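Local coordinates for protein Exo beta-1,2-glucooligosaccharide sophorohydrolase (non-reducing end) (Parabacteroides distasonis ATCC 8503, PDB 5Z06) that hydrolyses linear beta-1,2-glucan and beta-1,2-glucooligosaccharides of four or more units, releasing sophorose from the non-reducing end as an exo-acting enzyme, at residues Q24-K34 with T57-S68; S14-A25 with N35-A43. All blocks are in the same frame, centred on the assembly; numbering follows the deposited sequence.

Interaction 1: residues Q24-K34 with T57-S68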
loop_
_atom_site.group_PDB
_atom_site.type_symbol
_atom_site.label_atom_id
_atom_site.label_comp_id
_atom_site.label_asym_id
_atom_site.label_seq_id
_atom_site.Cartn_x
_atom_site.Cartn_y
_atom_site.Cartn_z
ATOM N N GLN A 24 2.555 -17.115 -15.949
ATOM C CA GLN A 24 2.860 -17.147 -17.347
ATOM C C GLN A 24 2.260 -18.448 -17.849
ATOM O O GLN A 24 2.186 -19.435 -17.118
ATOM C CB GLN A 24 4.364 -17.062 -17.553
ATOM C CG GLN A 24 4.802 -16.965 -19.007
ATOM C CD GLN A 24 6.323 -16.896 -19.177
ATOM O OE1 GLN A 24 7.093 -17.074 -18.217
ATOM N NE2 GLN A 24 6.761 -16.642 -20.411
ATOM N N ALA A 25 1.788 -18.428 -19.080
ATOM C CA ALA A 25 1.352 -19.640 -19.740
ATOM C C ALA A 25 1.574 -19.441 -21.223
ATOM O O ALA A 25 1.153 -18.444 -21.801
ATOM C CB ALA A 25 -0.092 -19.955 -19.420
ATOM N N LYS A 26 2.309 -20.360 -21.816
ATOM C CA LYS A 26 2.667 -20.246 -23.207
ATOM C C LYS A 26 2.805 -21.630 -23.753
ATOM O O LYS A 26 2.910 -22.594 -23.003
ATOM C CB LYS A 26 3.954 -19.442 -23.403
ATOM C CG LYS A 26 5.140 -19.914 -22.587
ATOM C CD LYS A 26 6.297 -18.904 -22.572
ATOM C CE LYS A 26 7.206 -19.000 -23.787
ATOM N NZ LYS A 26 8.644 -18.988 -23.399
ATOM N N TYR A 27 2.785 -21.724 -25.069
ATOM C CA TYR A 27 2.759 -23.016 -25.725
ATOM C C TYR A 27 3.272 -22.903 -27.130
ATOM O O TYR A 27 3.298 -21.822 -27.733
ATOM C CB TYR A 27 1.325 -23.604 -25.731
ATOM C CG TYR A 27 0.377 -22.709 -26.460
ATOM C CD1 TYR A 27 0.163 -22.856 -27.838
ATOM C CD2 TYR A 27 -0.246 -21.654 -25.800
ATOM C CE1 TYR A 27 -0.667 -21.987 -28.528
ATOM C CE2 TYR A 27 -1.089 -20.792 -26.476
ATOM C CZ TYR A 27 -1.295 -20.958 -27.837
ATOM O OH TYR A 27 -2.118 -20.097 -28.504
ATOM N N THR A 28 3.659 -24.058 -27.635
ATOM C CA THR A 28 4.033 -24.255 -29.015
ATOM C C THR A 28 3.046 -25.292 -29.517
ATOM O O THR A 28 3.002 -26.429 -29.016
ATOM C CB THR A 28 5.440 -24.819 -29.130
ATOM O OG1 THR A 28 6.324 -24.008 -28.367
ATOM C CG2 THR A 28 5.902 -24.874 -30.595
ATOM N N SER A 29 2.227 -24.877 -30.467
ATOM C CA SER A 29 1.310 -25.782 -31.141
ATOM C C SER A 29 2.120 -26.986 -31.701
ATOM O O SER A 29 3.232 -26.780 -32.176
ATOM C CB SER A 29 0.596 -24.998 -32.239
ATOM O OG SER A 29 -0.093 -25.864 -33.095
ATOM N N PRO A 30 1.604 -28.216 -31.671
ATOM C CA PRO A 30 0.193 -28.545 -31.443
ATOM C C PRO A 30 -0.240 -28.661 -30.003
ATOM O O PRO A 30 -1.368 -29.059 -29.758
ATOM C CB PRO A 30 0.054 -29.923 -32.126
ATOM C CG PRO A 30 1.430 -30.499 -32.006
ATOM C CD PRO A 30 2.299 -29.326 -32.346
ATOM N N SER A 31 0.643 -28.363 -29.065
ATOM C CA SER A 31 0.246 -28.275 -27.670
ATOM C C SER A 31 -0.505 -26.968 -27.413
ATOM O O SER A 31 -0.489 -26.035 -28.220
ATOM C CB SER A 31 1.463 -28.401 -26.740
ATOM O OG SER A 31 1.874 -29.739 -26.670
ATOM N N TRP A 32 -1.161 -26.916 -26.271
ATOM C CA TRP A 32 -1.921 -25.769 -25.914
ATOM C C TRP A 32 -1.980 -25.650 -24.418
ATOM O O TRP A 32 -1.951 -26.642 -23.709
ATOM C CB TRP A 32 -3.324 -25.842 -26.521
ATOM C CG TRP A 32 -4.136 -24.644 -26.205
ATOM C CD1 TRP A 32 -3.864 -23.338 -26.551
ATOM C CD2 TRP A 32 -5.322 -24.607 -25.416
ATOM N NE1 TRP A 32 -4.831 -22.500 -26.039
ATOM C CE2 TRP A 32 -5.736 -23.253 -25.338
ATOM C CE3 TRP A 32 -6.093 -25.582 -24.778
ATOM C CZ2 TRP A 32 -6.881 -22.869 -24.658
ATOM C CZ3 TRP A 32 -7.240 -25.185 -24.091
ATOM C CH2 TRP A 32 -7.623 -23.846 -24.053
ATOM N N ILE A 33 -1.978 -24.412 -23.949
ATOM C CA ILE A 33 -2.371 -24.113 -22.588
ATOM C C ILE A 33 -3.255 -22.872 -22.587
ATOM O O ILE A 33 -2.975 -21.877 -23.271
ATOM C CB ILE A 33 -1.169 -23.965 -21.620
ATOM C CG1 ILE A 33 -1.674 -23.670 -20.216
ATOM C CG2 ILE A 33 -0.179 -22.890 -22.093
ATOM C CD1 ILE A 33 -0.664 -23.973 -19.135
ATOM N N LYS A 34 -4.327 -22.948 -21.806
ATOM C CA LYS A 34 -5.295 -21.896 -21.764
ATOM C C LYS A 34 -4.652 -20.732 -21.055
ATOM O O LYS A 34 -4.043 -20.910 -19.999
ATOM C CB LYS A 34 -6.557 -22.346 -21.020
ATOM C CG LYS A 34 -7.691 -21.346 -21.106
ATOM C CD LYS A 34 -8.880 -21.822 -20.298
ATOM C CE LYS A 34 -9.905 -20.746 -20.072
ATOM N NZ LYS A 34 -11.038 -21.234 -19.226
ATOM N N THR A 57 -5.332 -25.525 -17.855
ATOM C CA THR A 57 -5.987 -26.313 -18.904
ATOM C C THR A 57 -5.022 -26.386 -20.050
ATOM O O THR A 57 -4.576 -25.357 -20.575
ATOM C CB THR A 57 -7.348 -25.742 -19.309
ATOM O OG1 THR A 57 -8.254 -25.953 -18.227
ATOM C CG2 THR A 57 -7.916 -26.418 -20.565
ATOM N N TYR A 58 -4.669 -27.615 -20.410
ATOM C CA TYR A 58 -3.616 -27.844 -21.378
ATOM C C TYR A 58 -3.851 -29.058 -22.250
ATOM O O TYR A 58 -4.600 -29.961 -21.898
ATOM C CB TYR A 58 -2.263 -27.988 -20.667
ATOM C CG TYR A 58 -2.221 -29.137 -19.694
ATOM C CD1 TYR A 58 -2.665 -28.975 -18.375
ATOM C CD2 TYR A 58 -1.778 -30.408 -20.097
ATOM C CE1 TYR A 58 -2.634 -30.032 -17.470
ATOM C CE2 TYR A 58 -1.749 -31.486 -19.199
ATOM C CZ TYR A 58 -2.187 -31.299 -17.899
ATOM O OH TYR A 58 -2.181 -32.346 -17.007
ATOM N N VAL A 59 -3.155 -29.046 -23.383
ATOM C CA VAL A 59 -3.005 -30.176 -24.271
ATOM C C VAL A 59 -1.508 -30.378 -24.451
ATOM O O VAL A 59 -0.803 -29.512 -24.962
ATOM C CB VAL A 59 -3.675 -29.925 -25.635
ATOM C CG1 VAL A 59 -3.501 -31.132 -26.552
ATOM C CG2 VAL A 59 -5.160 -29.629 -25.445
ATOM N N SER A 60 -1.033 -31.526 -24.012
ATOM C CA SER A 60 0.347 -31.913 -24.210
ATOM C C SER A 60 0.330 -32.789 -25.455
ATOM O O SER A 60 -0.060 -33.948 -25.383
ATOM C CB SER A 60 0.852 -32.678 -22.986
ATOM O OG SER A 60 0.577 -31.967 -21.790
ATOM N N ALA A 61 0.694 -32.213 -26.599
ATOM C CA ALA A 61 0.660 -32.928 -27.869
ATOM C C ALA A 61 2.074 -33.298 -28.310
ATOM O O ALA A 61 3.019 -32.514 -28.112
ATOM C CB ALA A 61 -0.025 -32.094 -28.945
ATOM N N PRO A 62 2.228 -34.487 -28.927
ATOM C CA PRO A 62 3.544 -34.853 -29.420
ATOM C C PRO A 62 4.044 -33.800 -30.378
ATOM O O PRO A 62 3.288 -33.314 -31.213
ATOM C CB PRO A 62 3.308 -36.183 -30.160
ATOM C CG PRO A 62 2.006 -36.706 -29.661
ATOM C CD PRO A 62 1.218 -35.541 -29.153
ATOM N N GLY A 63 5.305 -33.427 -30.229
ATOM C CA GLY A 63 5.920 -32.406 -31.066
ATOM C C GLY A 63 5.639 -30.967 -30.656
ATOM O O GLY A 63 6.142 -30.038 -31.285
ATOM N N GLY A 64 4.824 -30.775 -29.621
ATOM C CA GLY A 64 4.498 -29.446 -29.146
ATOM C C GLY A 64 5.060 -29.293 -27.757
ATOM O O GLY A 64 5.613 -30.226 -27.178
ATOM N N ASP A 65 4.883 -28.110 -27.204
ATOM C CA ASP A 65 5.296 -27.866 -25.842
ATOM C C ASP A 65 4.382 -26.835 -25.224
ATOM O O ASP A 65 3.759 -26.056 -25.931
ATOM C CB ASP A 65 6.741 -27.363 -25.824
ATOM C CG ASP A 65 7.463 -27.686 -24.524
ATOM O OD1 ASP A 65 7.014 -28.553 -23.729
ATOM O OD2 ASP A 65 8.501 -27.051 -24.301
ATOM N N TRP A 66 4.283 -26.861 -23.903
ATOM C CA TRP A 66 3.736 -25.752 -23.177
ATOM C C TRP A 66 4.522 -25.512 -21.910
ATOM O O TRP A 66 5.209 -26.396 -21.400
ATOM C CB TRP A 66 2.232 -25.935 -22.903
ATOM C CG TRP A 66 1.830 -27.109 -22.079
ATOM C CD1 TRP A 66 1.329 -28.299 -22.530
ATOM C CD2 TRP A 66 1.840 -27.199 -20.652
ATOM N NE1 TRP A 66 1.036 -29.121 -21.478
ATOM C CE2 TRP A 66 1.339 -28.477 -20.312
ATOM C CE3 TRP A 66 2.226 -26.330 -19.635
ATOM C CZ2 TRP A 66 1.211 -28.903 -18.989
ATOM C CZ3 TRP A 66 2.097 -26.745 -18.329
ATOM C CH2 TRP A 66 1.607 -28.026 -18.013
ATOM N N TYR A 67 4.418 -24.283 -21.423
ATOM C CA TYR A 67 5.085 -23.854 -20.220
ATOM C C TYR A 67 4.110 -23.007 -19.418
ATOM O O TYR A 67 3.375 -22.178 -19.977
ATOM C CB TYR A 67 6.312 -23.032 -20.570
ATOM C CG TYR A 67 7.025 -22.531 -19.343
ATOM C CD1 TYR A 67 7.797 -23.392 -18.571
ATOM C CD2 TYR A 67 6.896 -21.198 -18.932
ATOM C CE1 TYR A 67 8.429 -22.937 -17.430
ATOM C CE2 TYR A 67 7.527 -20.733 -17.796
ATOM C CZ TYR A 67 8.286 -21.596 -17.053
ATOM O OH TYR A 67 8.905 -21.134 -15.941
ATOM N N SER A 68 4.101 -23.223 -18.119
ATOM C CA SER A 68 3.431 -22.320 -17.236
ATOM C C SER A 68 4.281 -22.089 -16.026
ATOM O O SER A 68 5.048 -22.953 -15.635
ATOM C CB SER A 68 2.095 -22.875 -16.799
ATOM O OG SER A 68 1.393 -21.863 -16.136
HETATM O O HOH W 1 3.438 -31.421 -25.291
HETATM O O HOH W 2 -4.653 -22.845 -18.044
#
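S31 OG receives the backbone N-H of A61 at 2.7 Å, nearly straight at 168°, and also lies 2.7 Å from a water to which A61 O is bonded, so this buried hydroxyl clamps one connecting loop to the other. At the far end S68 OG donates to Q24 O at 2.7 Å, approaching almost in line with the carbonyl. Between them run two antiparallel ladders: K26 and T28 exchange backbone bonds with Y67 and D65, while W32 pairs with V59, and K34 N reaches T57 O. Each segment thus takes part in two beta-sheets, strands 23-28 and 65-71 belonging to a five-stranded sheet and 32-33 and 53-59 to a second; a cis peptide before P30 lies in one link, a type II turn from A61 to G64 in the other. The two ladders pack against each other. I33 CG1 lies anti to the backbone N (chi1 -179°), which carries CD1 to 3.8 Å from W66 CE3 and equally close to S68 CB. The indole's own NE1 is held by S60 OG. Beyond, Q24 OE1 meets the Y67 ring at its edge, amide and ring planes 84° apart, and P30 CG rests 3.7 Å from A61 CB.

Interaction 2: residues S14-A25 with N35-A43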
loop_
_atom_site.group_PDB
_atom_site.type_symbol
_atom_site.label_atom_id
_atom_site.label_comp_id
_atom_site.label_asym_id
_atom_site.label_seq_id
_atom_site.Cartn_x
_atom_site.Cartn_y
_atom_site.Cartn_z
ATOM N N SER A 14 -6.250 -14.782 -6.450
ATOM C CA SER A 14 -6.080 -13.649 -7.347
ATOM C C SER A 14 -7.049 -12.591 -6.882
ATOM O O SER A 14 -8.248 -12.873 -6.753
ATOM C CB SER A 14 -6.392 -14.043 -8.775
ATOM O OG SER A 14 -6.102 -12.993 -9.651
ATOM N N LEU A 15 -6.538 -11.397 -6.591
ATOM C CA LEU A 15 -7.397 -10.257 -6.279
ATOM C C LEU A 15 -8.142 -9.765 -7.502
ATOM O O LEU A 15 -9.160 -9.107 -7.371
ATOM C CB LEU A 15 -6.589 -9.117 -5.643
ATOM C CG LEU A 15 -5.919 -9.470 -4.305
ATOM C CD1 LEU A 15 -5.096 -8.314 -3.757
ATOM C CD2 LEU A 15 -6.976 -9.893 -3.287
ATOM N N MET A 16 -7.642 -10.088 -8.689
ATOM C CA MET A 16 -8.364 -9.811 -9.929
ATOM C C MET A 16 -9.035 -11.070 -10.463
ATOM O O MET A 16 -8.535 -12.167 -10.286
ATOM C CB MET A 16 -7.412 -9.228 -10.985
ATOM C CG MET A 16 -6.804 -7.893 -10.607
ATOM S SD MET A 16 -8.035 -6.618 -10.267
ATOM C CE MET A 16 -7.963 -5.608 -11.739
ATOM N N LYS A 17 -10.171 -10.895 -11.129
ATOM C CA LYS A 17 -10.820 -11.982 -11.827
ATOM C C LYS A 17 -10.124 -12.212 -13.133
ATOM O O LYS A 17 -9.249 -11.442 -13.531
ATOM C CB LYS A 17 -12.292 -11.670 -12.088
ATOM C CG LYS A 17 -13.103 -11.651 -10.814
ATOM C CD LYS A 17 -14.467 -11.018 -11.007
ATOM C CE LYS A 17 -15.059 -10.627 -9.654
ATOM N NZ LYS A 17 -16.219 -9.709 -9.831
ATOM N N GLY A 18 -10.518 -13.310 -13.770
ATOM C CA GLY A 18 -10.211 -13.592 -15.159
ATOM C C GLY A 18 -8.894 -14.292 -15.344
ATOM O O GLY A 18 -8.854 -15.401 -15.801
ATOM N N ASP A 19 -7.819 -13.612 -14.991
ATOM C CA ASP A 19 -6.482 -14.123 -15.155
ATOM C C ASP A 19 -5.554 -13.566 -14.082
ATOM O O ASP A 19 -5.880 -12.596 -13.417
ATOM C CB ASP A 19 -5.959 -13.750 -16.543
ATOM C CG ASP A 19 -5.979 -12.245 -16.807
ATOM O OD1 ASP A 19 -5.130 -11.490 -16.294
ATOM O OD2 ASP A 19 -6.845 -11.804 -17.565
ATOM N N TYR A 20 -4.387 -14.188 -13.953
ATOM C CA TYR A 20 -3.514 -13.965 -12.828
ATOM C C TYR A 20 -2.215 -13.328 -13.297
ATOM O O TYR A 20 -1.430 -13.916 -14.054
ATOM C CB TYR A 20 -3.231 -15.257 -12.064
ATOM C CG TYR A 20 -2.472 -14.975 -10.789
ATOM C CD1 TYR A 20 -2.983 -14.070 -9.851
ATOM C CD2 TYR A 20 -1.224 -15.550 -10.535
ATOM C CE1 TYR A 20 -2.286 -13.767 -8.695
ATOM C CE2 TYR A 20 -0.538 -15.257 -9.361
ATOM C CZ TYR A 20 -1.081 -14.352 -8.452
ATOM O OH TYR A 20 -0.448 -13.995 -7.293
ATOM N N PHE A 21 -2.002 -12.111 -12.831
ATOM C CA PHE A 21 -0.944 -11.310 -13.332
ATOM C C PHE A 21 0.371 -12.032 -13.157
ATOM O O PHE A 21 1.148 -12.100 -14.084
ATOM C CB PHE A 21 -0.886 -9.922 -12.662
ATOM C CG PHE A 21 0.300 -9.156 -13.102
ATOM C CD1 PHE A 21 0.256 -8.419 -14.256
ATOM C CD2 PHE A 21 1.493 -9.271 -12.427
ATOM C CE1 PHE A 21 1.376 -7.759 -14.718
ATOM C CE2 PHE A 21 2.623 -8.623 -12.887
ATOM C CZ PHE A 21 2.563 -7.857 -14.029
ATOM N N TYR A 22 0.581 -12.597 -11.980
ATOM C CA TYR A 22 1.851 -13.230 -11.633
ATOM C C TYR A 22 1.889 -14.684 -12.069
ATOM O O TYR A 22 2.142 -15.580 -11.269
ATOM C CB TYR A 22 2.061 -13.147 -10.136
ATOM C CG TYR A 22 2.231 -11.739 -9.657
ATOM C CD1 TYR A 22 3.429 -11.068 -9.841
ATOM C CD2 TYR A 22 1.194 -11.072 -9.032
ATOM C CE1 TYR A 22 3.593 -9.766 -9.394
ATOM C CE2 TYR A 22 1.351 -9.776 -8.596
ATOM C CZ TYR A 22 2.548 -9.142 -8.761
ATOM O OH TYR A 22 2.652 -7.869 -8.302
ATOM N N SER A 23 1.619 -14.904 -13.343
ATOM C CA SER A 23 1.738 -16.205 -13.932
ATOM C C SER A 23 2.093 -16.032 -15.379
ATOM O O SER A 23 1.959 -14.956 -15.965
ATOM C CB SER A 23 0.442 -16.996 -13.818
ATOM O OG SER A 23 -0.585 -16.366 -14.538
ATOM N N GLN A 24 2.555 -17.115 -15.949
ATOM C CA GLN A 24 2.860 -17.147 -17.347
ATOM C C GLN A 24 2.260 -18.448 -17.849
ATOM O O GLN A 24 2.186 -19.435 -17.118
ATOM C CB GLN A 24 4.364 -17.062 -17.553
ATOM C CG GLN A 24 4.802 -16.965 -19.007
ATOM C CD GLN A 24 6.323 -16.896 -19.177
ATOM O OE1 GLN A 24 7.093 -17.074 -18.217
ATOM N NE2 GLN A 24 6.761 -16.642 -20.411
ATOM N N ALA A 25 1.788 -18.428 -19.080
ATOM C CA ALA A 25 1.352 -19.640 -19.740
ATOM C C ALA A 25 1.574 -19.441 -21.223
ATOM O O ALA A 25 1.153 -18.444 -21.801
ATOM C CB ALA A 25 -0.092 -19.955 -19.420
ATOM N N ASN A 35 -4.793 -19.549 -21.645
ATOM C CA ASN A 35 -4.174 -18.347 -21.120
ATOM C C ASN A 35 -4.894 -17.115 -21.626
ATOM O O ASN A 35 -5.501 -17.137 -22.687
ATOM C CB ASN A 35 -2.697 -18.262 -21.545
ATOM C CG ASN A 35 -2.534 -17.977 -23.028
ATOM O OD1 ASN A 35 -2.278 -16.844 -23.413
ATOM N ND2 ASN A 35 -2.723 -18.990 -23.865
ATOM N N ALA A 36 -4.810 -16.049 -20.843
ATOM C CA ALA A 36 -5.251 -14.729 -21.246
ATOM C C ALA A 36 -3.998 -13.901 -21.238
ATOM O O ALA A 36 -3.388 -13.730 -20.184
ATOM C CB ALA A 36 -6.258 -14.184 -20.247
ATOM N N ARG A 37 -3.571 -13.443 -22.410
ATOM C CA ARG A 37 -2.339 -12.643 -22.557
ATOM C C ARG A 37 -1.165 -13.302 -21.857
ATOM O O ARG A 37 -0.361 -12.650 -21.218
ATOM C CB ARG A 37 -2.527 -11.218 -22.031
ATOM C CG ARG A 37 -3.624 -10.422 -22.702
ATOM C CD ARG A 37 -3.884 -9.147 -21.905
ATOM N NE ARG A 37 -4.927 -9.422 -20.915
ATOM C CZ ARG A 37 -4.788 -9.523 -19.596
ATOM N NH1 ARG A 37 -3.627 -9.322 -18.973
ATOM N NH2 ARG A 37 -5.865 -9.815 -18.878
ATOM N N HIS A 38 -1.084 -14.618 -22.018
ATOM C CA HIS A 38 -0.027 -15.439 -21.467
ATOM C C HIS A 38 -0.004 -15.475 -19.963
ATOM O O HIS A 38 1.046 -15.701 -19.376
ATOM C CB HIS A 38 1.334 -15.055 -22.067
ATOM C CG HIS A 38 1.335 -15.109 -23.556
ATOM N ND1 HIS A 38 1.166 -16.292 -24.249
ATOM C CD2 HIS A 38 1.412 -14.133 -24.487
ATOM C CE1 HIS A 38 1.192 -16.046 -25.548
ATOM N NE2 HIS A 38 1.335 -14.743 -25.720
ATOM N N HIS A 39 -1.175 -15.303 -19.354
ATOM C CA HIS A 39 -1.356 -15.461 -17.928
ATOM C C HIS A 39 -2.326 -16.612 -17.790
ATOM O O HIS A 39 -3.139 -16.871 -18.689
ATOM C CB HIS A 39 -1.960 -14.223 -17.278
ATOM C CG HIS A 39 -1.101 -12.998 -17.364
ATOM N ND1 HIS A 39 0.143 -12.909 -16.777
ATOM C CD2 HIS A 39 -1.327 -11.793 -17.940
ATOM C CE1 HIS A 39 0.657 -11.714 -17.015
ATOM N NE2 HIS A 39 -0.216 -11.017 -17.716
ATOM N N LEU A 40 -2.236 -17.280 -16.653
ATOM C CA LEU A 40 -3.111 -18.359 -16.317
ATOM C C LEU A 40 -4.475 -17.820 -16.023
ATOM O O LEU A 40 -4.579 -16.733 -15.467
ATOM C CB LEU A 40 -2.610 -19.111 -15.093
ATOM C CG LEU A 40 -1.463 -20.048 -15.388
ATOM C CD1 LEU A 40 -0.964 -20.646 -14.086
ATOM C CD2 LEU A 40 -1.904 -21.156 -16.336
ATOM N N PRO A 41 -5.527 -18.569 -16.391
ATOM C CA PRO A 41 -6.856 -18.133 -16.001
ATOM C C PRO A 41 -7.079 -18.313 -14.530
ATOM O O PRO A 41 -6.473 -19.176 -13.901
ATOM C CB PRO A 41 -7.792 -19.037 -16.812
ATOM C CG PRO A 41 -6.955 -19.579 -17.904
ATOM C CD PRO A 41 -5.584 -19.706 -17.314
ATOM N N VAL A 42 -7.944 -17.486 -13.981
ATOM C CA VAL A 42 -8.336 -17.601 -12.603
ATOM C C VAL A 42 -9.700 -18.242 -12.625
ATOM O O VAL A 42 -10.643 -17.682 -13.178
ATOM C CB VAL A 42 -8.423 -16.229 -11.935
ATOM C CG1 VAL A 42 -9.029 -16.343 -10.545
ATOM C CG2 VAL A 42 -7.036 -15.628 -11.837
ATOM N N ALA A 43 -9.808 -19.397 -12.000
ATOM C CA ALA A 43 -11.089 -20.051 -11.857
ATOM C C ALA A 43 -11.735 -19.537 -10.582
ATOM O O ALA A 43 -11.203 -19.750 -9.475
ATOM C CB ALA A 43 -10.905 -21.545 -11.777
HETATM O O HOH W 3 -11.868 -15.241 -12.445
#
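The side chains of H39 and S23 each bond to the backbone of the other segment. H39 ND1 donates to S23 O at 2.9 Å, with the acceptor tilted slightly from the imidazole plane, while S23 OG accepts L40 N at 2.8 Å and itself donates to Y20 O. With chi1 at 64°, the S23 hydroxyl lies between its own backbone N and carbonyl carbon, where it can serve both partners. H38 ND1 makes a longer bond, 3.3 Å, to A25 O, which lies in the plane of its ring. Backbone bonds continue the seam: A25 N to H38 O, Y20 N to L40 O, and V42 N to G18 O.

The one salt bridge runs from D19 OD2 to R37 NH2 at 2.6 Å; with carboxylate and guanidinium planes 71° apart, NH2 rather than NH1 makes the close approach. The other carboxylate oxygen, OD1, is bonded to N657.

Both histidines belong to a type I' turn from A36 to H39, and N35 OD1, accepting H38 N in an Asx motif, ties the residue before the turn into it. From the turn onward, residues 38-42 run back beside residues 18-25, where D19 forms a single beta bridge with P41.

In a CH-pi contact, F21 CA sits over one face of the H39 imidazole, 4.1 Å from its centroid. An alanine in place of H39 would probably leave S23 O without this donor and open a gap against F21 CA, where the ring now lies. Among the apolar contacts, V42 CG2 touches S14 CB at 3.5 Å and also meets Y20 CB, whereas L40 CD2 packs on A25 CB.

Along the chain the segments alternate, 14-25, 24-34, 35-43 and 57-68, so interactions 1 and 2 interlock rather than nest. Their centres are 16 Å apart, and Q24 and A25 belong to both: one edge of strand 23-28 pairs with strand 65-71, while A25 also meets the turn of 35-43. Strands 32-33 and 42-43 both pair with strand 53-59, tying the second sheet to the same stretch of chain. L40 bridges the two contacts, packing against S68 and I33. Interaction 1 lies farther out, about 36 Å from the chain centre against 22 Å, whereas interaction 2 reaches inward to N657 and W658, joining the N-terminal beta region to the Glycoamylase-like part.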